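Local coordinates for alpha-glucosidase (Pseudoalteromonas sp. K8, PDB 5HQA), which hydrolyses alpha-glucosides as a chloride-activated, calcium-binding member of glycoside hydrolase family 97, at residues Gly264-Trp270 and Phe305-Glu311; Tyr295-Phe299 and Leu533-Leu538. All blocks are in the same frame, centred on the assembly; numbering follows the deposited sequence.

Interaction 1 of 2, residues Gly264-Trp270 and Phe305-Glu311; sequences GKYIGIW and FDGVLVE. With AC1 (4,6-dideoxy-4-{[(1S,4R,5S,6S)-4,5,6-trihydroxy-3-(hydroxymethyl)cyclohex-2-en-1-yl]amino}-alpha-D-glucopyranose), chain B.
The Phe-305 ring takes Ile-267 CG2 over one face, a CH-pi contact 4.0 Å from the centroid, while the backbone N of Tyr-266 lies at its edge. At the strands' C-terminal end, Glu-311 and the inhibitor AC1 meet the edge of the Trp-270 indole. Strands 264-269 and 307-310 are parallel neighbours in the (beta/alpha)8-type catalytic barrel, and the sugar pocket opens there. Backbone bonds alternate between them: Ile-267 N to Gly-307 O, Leu-309 N to Ile-267 O at 2.9 Å, Ile-269 N to Leu-309 O. Gly-268 suits the close pairing, its CA only 3.0 Å from Leu-309 O. Tyr-266 and Leu-309 lie side by side on one face, the branched Ile-267, Val-308, Ile-269 and Val-310 on the other, where the first three meet helix 290-303. With CG anti to the backbone N (chi1 179°), Trp-270 runs alongside Glu-311, indole and carboxylate 82° apart, and NE1 donates to AC1 O3B at 3.1 Å and more weakly to O4. Losing the indole to an alanine would probably leave O3B and O4 less firmly placed, with a gap beside Glu-311. Lys-386 and Trp-280 also hold that carboxylate, whose OE1 accepts from AC1 O4 at 2.6 Å.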
loop_
_atom_site.group_PDB
_atom_site.type_symbol
_atom_site.label_atom_id
_atom_site.label_comp_id
_atom_site.label_asym_id
_atom_site.label_seq_id
_atom_site.Cartn_x
_atom_site.Cartn_y
_atom_site.Cartn_z
ATOM N N GLY A 264 11.524 9.843 -5.715
ATOM C CA GLY A 264 12.952 9.855 -5.466
ATOM C C GLY A 264 13.309 9.022 -4.253
ATOM O O GLY A 264 12.459 8.362 -3.659
ATOM N N LYS A 265 14.584 9.070 -3.892
ATOM C CA LYS A 265 15.092 8.311 -2.759
ATOM C C LYS A 265 15.440 9.255 -1.620
ATOM O O LYS A 265 15.793 10.415 -1.846
ATOM C CB LYS A 265 16.314 7.488 -3.166
ATOM C CG LYS A 265 15.947 6.334 -4.097
ATOM C CD LYS A 265 17.181 5.714 -4.734
ATOM C CE LYS A 265 17.833 6.694 -5.705
ATOM N NZ LYS A 265 18.814 5.999 -6.570
ATOM N N TYR A 266 15.322 8.762 -0.387
ATOM C CA TYR A 266 15.599 9.610 0.762
ATOM C C TYR A 266 16.294 8.810 1.851
ATOM O O TYR A 266 16.291 7.576 1.849
ATOM C CB TYR A 266 14.314 10.275 1.303
ATOM C CG TYR A 266 13.312 9.364 1.976
ATOM C CD1 TYR A 266 12.495 8.514 1.233
ATOM C CD2 TYR A 266 13.148 9.388 3.354
ATOM C CE1 TYR A 266 11.561 7.690 1.851
ATOM C CE2 TYR A 266 12.216 8.574 3.980
ATOM C CZ TYR A 266 11.427 7.726 3.223
ATOM O OH TYR A 266 10.510 6.914 3.848
ATOM N N ILE A 267 16.925 9.544 2.767
ATOM C CA ILE A 267 17.488 8.973 3.982
ATOM C C ILE A 267 16.830 9.682 5.156
ATOM O O ILE A 267 15.989 10.568 4.970
ATOM C CB ILE A 267 19.016 9.129 4.032
ATOM C CG1 ILE A 267 19.394 10.616 4.016
ATOM C CG2 ILE A 267 19.672 8.371 2.873
ATOM C CD1 ILE A 267 20.895 10.864 3.979
ATOM N N GLY A 268 17.201 9.314 6.376
ATOM C CA GLY A 268 16.561 9.989 7.477
ATOM C C GLY A 268 17.212 9.781 8.818
ATOM O O GLY A 268 17.833 8.747 9.064
ATOM N N ILE A 269 17.093 10.787 9.682
ATOM C CA ILE A 269 17.335 10.614 11.107
ATOM C C ILE A 269 16.111 9.869 11.620
ATOM O O ILE A 269 15.034 10.452 11.788
ATOM C CB ILE A 269 17.548 11.949 11.820
ATOM C CG1 ILE A 269 18.819 12.612 11.290
ATOM C CG2 ILE A 269 17.632 11.754 13.330
ATOM C CD1 ILE A 269 19.008 14.061 11.733
ATOM N N TRP A 270 16.258 8.555 11.787
ATOM C CA TRP A 270 15.114 7.659 11.882
ATOM C C TRP A 270 15.511 6.321 12.504
ATOM O O TRP A 270 15.119 6.019 13.634
ATOM C CB TRP A 270 14.489 7.444 10.495
ATOM C CG TRP A 270 13.329 6.512 10.570
ATOM C CD1 TRP A 270 12.099 6.782 11.103
ATOM C CD2 TRP A 270 13.290 5.141 10.142
ATOM N NE1 TRP A 270 11.296 5.665 11.029
ATOM C CE2 TRP A 270 12.005 4.645 10.448
ATOM C CE3 TRP A 270 14.219 4.285 9.536
ATOM C CZ2 TRP A 270 11.623 3.331 10.167
ATOM C CZ3 TRP A 270 13.841 2.979 9.260
ATOM C CH2 TRP A 270 12.554 2.515 9.576
ATOM N N PHE A 305 20.696 11.474 -2.932
ATOM C CA PHE A 305 19.391 11.353 -2.301
ATOM C C PHE A 305 18.706 12.711 -2.263
ATOM O O PHE A 305 19.357 13.739 -2.058
ATOM C CB PHE A 305 19.524 10.751 -0.902
ATOM C CG PHE A 305 20.014 9.333 -0.927
ATOM C CD1 PHE A 305 21.370 9.056 -0.945
ATOM C CD2 PHE A 305 19.115 8.279 -0.998
ATOM C CE1 PHE A 305 21.827 7.749 -1.004
ATOM C CE2 PHE A 305 19.563 6.966 -1.053
ATOM C CZ PHE A 305 20.921 6.701 -1.057
ATOM N N ASP A 306 17.387 12.707 -2.482
ATOM C CA ASP A 306 16.646 13.950 -2.672
ATOM C C ASP A 306 16.326 14.663 -1.365
ATOM O O ASP A 306 16.154 15.888 -1.364
ATOM C CB ASP A 306 15.331 13.681 -3.409
ATOM C CG ASP A 306 15.538 13.247 -4.840
ATOM O OD1 ASP A 306 16.616 13.522 -5.401
ATOM O OD2 ASP A 306 14.607 12.640 -5.412
ATOM N N GLY A 307 16.195 13.923 -0.264
ATOM C CA GLY A 307 15.700 14.528 0.958
ATOM C C GLY A 307 16.155 13.769 2.182
ATOM O O GLY A 307 16.635 12.634 2.105
ATOM N N VAL A 308 15.996 14.431 3.329
ATOM C CA VAL A 308 16.321 13.863 4.633
ATOM C C VAL A 308 15.081 13.972 5.510
ATOM O O VAL A 308 14.645 15.082 5.836
ATOM C CB VAL A 308 17.513 14.570 5.292
ATOM C CG1 VAL A 308 17.734 14.031 6.702
ATOM C CG2 VAL A 308 18.767 14.417 4.434
ATOM N N LEU A 309 14.504 12.830 5.875
ATOM C CA LEU A 309 13.473 12.798 6.903
ATOM C C LEU A 309 14.106 13.011 8.271
ATOM O O LEU A 309 15.155 12.439 8.575
ATOM C CB LEU A 309 12.749 11.451 6.880
ATOM C CG LEU A 309 11.809 11.131 8.049
ATOM C CD1 LEU A 309 10.510 11.959 7.972
ATOM C CD2 LEU A 309 11.503 9.624 8.097
ATOM N N VAL A 310 13.468 13.825 9.111
ATOM C CA VAL A 310 13.933 14.020 10.482
ATOM C C VAL A 310 12.740 13.904 11.417
ATOM O O VAL A 310 11.804 14.710 11.334
ATOM C CB VAL A 310 14.632 15.374 10.681
ATOM C CG1 VAL A 310 15.110 15.483 12.105
ATOM C CG2 VAL A 310 15.802 15.532 9.728
ATOM N N GLU A 311 12.773 12.906 12.304
ATOM C CA GLU A 311 11.738 12.719 13.315
ATOM C C GLU A 311 12.240 13.194 14.672
ATOM O O GLU A 311 13.423 13.063 15.000
ATOM C CB GLU A 311 11.305 11.252 13.411
ATOM C CG GLU A 311 10.767 10.716 12.108
ATOM C CD GLU A 311 10.119 9.356 12.249
ATOM O OE1 GLU A 311 10.190 8.761 13.345
ATOM O OE2 GLU A 311 9.547 8.874 11.245
HETATM C C1 AC1 B . 4.204 1.169 17.695
HETATM O O2 AC1 B . 2.601 0.004 16.352
HETATM C C2 AC1 B . 3.385 1.207 16.414
HETATM C C4A AC1 B . 8.018 6.189 13.052
HETATM C C3 AC1 B . 4.261 1.359 15.198
HETATM O O3 AC1 B . 3.465 1.317 14.000
HETATM C C4 AC1 B . 5.054 2.635 15.297
HETATM N N4A AC1 B . 5.729 3.018 14.017
HETATM C C5 AC1 B . 6.048 2.274 16.390
HETATM O O5 AC1 B . 5.303 2.191 17.676
HETATM C C6 AC1 B . 7.181 3.238 16.556
HETATM C C1B AC1 B . 5.524 4.451 13.598
HETATM C C2B AC1 B . 6.251 4.721 12.120
HETATM O O2B AC1 B . 5.820 3.688 11.234
HETATM C C3B AC1 B . 7.647 4.817 12.246
HETATM O O3B AC1 B . 8.332 4.867 10.970
HETATM O O4 AC1 B . 9.408 6.244 13.308
HETATM C C5B AC1 B . 7.295 6.327 14.295
HETATM C C7B AC1 B . 5.969 5.418 14.544
HETATM C C6B AC1 B . 7.413 7.674 15.028
HETATM O O6B AC1 B . 6.661 8.609 14.319
#

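Interaction 2 of 2, residues Tyr295-Phe299 and Leu533-Leu538; sequences YYMDF and LPKNYL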
loop_
_atom_site.group_PDB
_atom_site.type_symbol
_atom_site.label_atom_id
_atom_site.label_comp_id
_atom_site.label_asym_id
_atom_site.label_seq_id
_atom_site.Cartn_x
_atom_site.Cartn_y
_atom_site.Cartn_z
ATOM N N TYR A 295 24.648 16.957 8.726
ATOM C CA TYR A 295 25.483 15.813 8.386
ATOM C C TYR A 295 24.756 14.875 7.428
ATOM O O TYR A 295 25.343 14.400 6.447
ATOM C CB TYR A 295 25.906 15.089 9.664
ATOM C CG TYR A 295 26.427 13.681 9.470
ATOM C CD1 TYR A 295 27.755 13.444 9.136
ATOM C CD2 TYR A 295 25.592 12.587 9.656
ATOM C CE1 TYR A 295 28.232 12.152 8.971
ATOM C CE2 TYR A 295 26.053 11.296 9.494
ATOM C CZ TYR A 295 27.373 11.079 9.150
ATOM O OH TYR A 295 27.820 9.780 8.995
ATOM N N TYR A 296 23.472 14.611 7.683
ATOM C CA TYR A 296 22.703 13.768 6.768
ATOM C C TYR A 296 22.516 14.444 5.412
ATOM O O TYR A 296 22.575 13.780 4.368
ATOM C CB TYR A 296 21.347 13.415 7.387
ATOM C CG TYR A 296 21.374 12.191 8.282
ATOM C CD1 TYR A 296 22.021 12.216 9.513
ATOM C CD2 TYR A 296 20.744 11.010 7.894
ATOM C CE1 TYR A 296 22.042 11.098 10.328
ATOM C CE2 TYR A 296 20.761 9.884 8.707
ATOM C CZ TYR A 296 21.412 9.937 9.920
ATOM O OH TYR A 296 21.435 8.825 10.731
ATOM N N MET A 297 22.287 15.762 5.398
ATOM C CA MET A 297 22.122 16.457 4.124
ATOM C C MET A 297 23.394 16.401 3.296
ATOM O O MET A 297 23.335 16.240 2.070
ATOM C CB MET A 297 21.703 17.908 4.354
ATOM C CG MET A 297 20.236 18.045 4.720
ATOM S SD MET A 297 19.877 19.658 5.439
ATOM C CE MET A 297 18.729 20.296 4.287
ATOM N N ASP A 298 24.555 16.541 3.945
ATOM C CA ASP A 298 25.826 16.411 3.236
ATOM C C ASP A 298 25.941 15.038 2.593
ATOM O O ASP A 298 26.339 14.913 1.431
ATOM C CB ASP A 298 27.001 16.644 4.189
ATOM C CG ASP A 298 27.124 18.091 4.635
ATOM O OD1 ASP A 298 26.633 18.992 3.917
ATOM O OD2 ASP A 298 27.733 18.329 5.704
ATOM N N PHE A 299 25.601 13.992 3.347
ATOM C CA PHE A 299 25.638 12.637 2.811
ATOM C C PHE A 299 24.672 12.490 1.644
ATOM O O PHE A 299 25.027 11.940 0.594
ATOM C CB PHE A 299 25.307 11.638 3.927
ATOM C CG PHE A 299 25.355 10.192 3.499
ATOM C CD1 PHE A 299 26.533 9.467 3.597
ATOM C CD2 PHE A 299 24.214 9.553 3.019
ATOM C CE1 PHE A 299 26.578 8.136 3.213
ATOM C CE2 PHE A 299 24.254 8.225 2.630
ATOM C CZ PHE A 299 25.443 7.513 2.730
ATOM N N LEU A 533 21.872 3.805 8.881
ATOM C CA LEU A 533 22.761 4.897 9.243
ATOM C C LEU A 533 23.770 5.127 8.119
ATOM O O LEU A 533 24.285 4.160 7.543
ATOM C CB LEU A 533 23.502 4.575 10.542
ATOM C CG LEU A 533 22.650 4.061 11.707
ATOM C CD1 LEU A 533 23.524 3.770 12.927
ATOM C CD2 LEU A 533 21.586 5.074 12.038
ATOM N N PRO A 534 24.083 6.385 7.788
ATOM C CA PRO A 534 25.046 6.640 6.697
ATOM C C PRO A 534 26.352 5.866 6.820
ATOM O O PRO A 534 26.844 5.341 5.812
ATOM C CB PRO A 534 25.267 8.154 6.790
ATOM C CG PRO A 534 23.949 8.666 7.324
ATOM C CD PRO A 534 23.501 7.630 8.319
ATOM N N LYS A 535 26.921 5.757 8.023
ATOM C CA LYS A 535 28.198 5.063 8.157
ATOM C C LYS A 535 28.096 3.610 7.715
ATOM O O LYS A 535 29.097 3.025 7.282
ATOM C CB LYS A 535 28.700 5.144 9.598
ATOM C CG LYS A 535 27.828 4.404 10.589
ATOM C CD LYS A 535 28.397 4.496 12.002
ATOM C CE LYS A 535 27.515 3.736 12.985
ATOM N NZ LYS A 535 28.039 3.805 14.377
ATOM N N ASN A 536 26.906 3.012 7.810
ATOM C CA ASN A 536 26.766 1.617 7.409
ATOM C C ASN A 536 26.776 1.465 5.894
ATOM O O ASN A 536 27.179 0.416 5.380
ATOM C CB ASN A 536 25.503 1.033 8.028
ATOM C CG ASN A 536 25.636 0.887 9.524
ATOM O OD1 ASN A 536 26.746 0.700 10.020
ATOM N ND2 ASN A 536 24.522 0.991 10.253
ATOM N N TYR A 537 26.367 2.503 5.166
ATOM C CA TYR A 537 26.512 2.480 3.713
ATOM C C TYR A 537 27.961 2.720 3.308
ATOM O O TYR A 537 28.462 2.088 2.370
ATOM C CB TYR A 537 25.593 3.523 3.087
ATOM C CG TYR A 537 24.134 3.194 3.279
ATOM C CD1 TYR A 537 23.629 1.958 2.891
ATOM C CD2 TYR A 537 23.262 4.105 3.862
ATOM C CE1 TYR A 537 22.293 1.642 3.060
ATOM C CE2 TYR A 537 21.917 3.793 4.039
ATOM C CZ TYR A 537 21.442 2.561 3.632
ATOM O OH TYR A 537 20.108 2.233 3.791
ATOM N N LEU A 538 28.648 3.631 4.002
ATOM C CA LEU A 538 30.053 3.895 3.702
ATOM C C LEU A 538 30.925 2.666 3.927
ATOM O O LEU A 538 32.005 2.562 3.330
ATOM C CB LEU A 538 30.561 5.061 4.554
ATOM C CG LEU A 538 29.884 6.417 4.326
ATOM C CD1 LEU A 538 30.433 7.468 5.290
ATOM C CD2 LEU A 538 30.062 6.854 2.893
HETATM O O HOH W 1 26.211 7.526 10.476
#
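This is a largely apolar helix-to-helix contact on the outside of the catalytic barrel, where one turn of helix 290-303 meets the start of the short helix 534-538. The two segment axes stay 11.8 Å apart, and large side chains bridge the distance. Three aromatic residues of helix 290-303 meet Pro-534. Its CB sits over the centre of the Phe-299 ring, 3.7 Å from the centroid, and its CG lies over one face of Tyr-296, offset toward the ring's rim, 3.9 Å from that centroid; both are CH-pi contacts. Pro-534 CD comes to 3.4 Å from Tyr-296 OH. A proline suits a helix's first turn, where its missing N-H costs no helical bond, and its compact ring offers C-H groups to several aromatics. The arrangement belongs to the outer layer of the beta/alpha barrel: Tyr-296 and Phe-299 also reach inward to Ile-267 of strand 264-269. Phe-299 already points at helix 534-538, and CG, anti to the backbone N (chi1 -178°), carries the ring onward; Leu-538 CD2, 3.7 Å from Phe-299 CE1, and Tyr-537 CB meet the ring edge. At the solvent-exposed side, one water joins Tyr-295 OH to the backbone N of Lys-535, 3.1 Å from each.

Overall arrangement
Along the chain, strand 264-269 comes first, then helix 290-303, then strand 307-310. Interaction 1 closes this beta-alpha-beta crossover by pairing the two strands, and the helix that carries 295-299 lies inside the loop. Interaction 2 starts from that helix and reaches 234 residues onward to 533-538, past the rest of the barrel strands, so the two contacts cross rather than nest. It thereby ties the first long helix after strand 264-269 to the segment just after strand 527-529, which itself borders 264-269. The two contacts touch through Ile-267 CD1, which packs on Phe-299 CD2 and the backbone O of Tyr-296, and through Gly-268 O, which meets Tyr-296 CE2, linking sheet to outer surface.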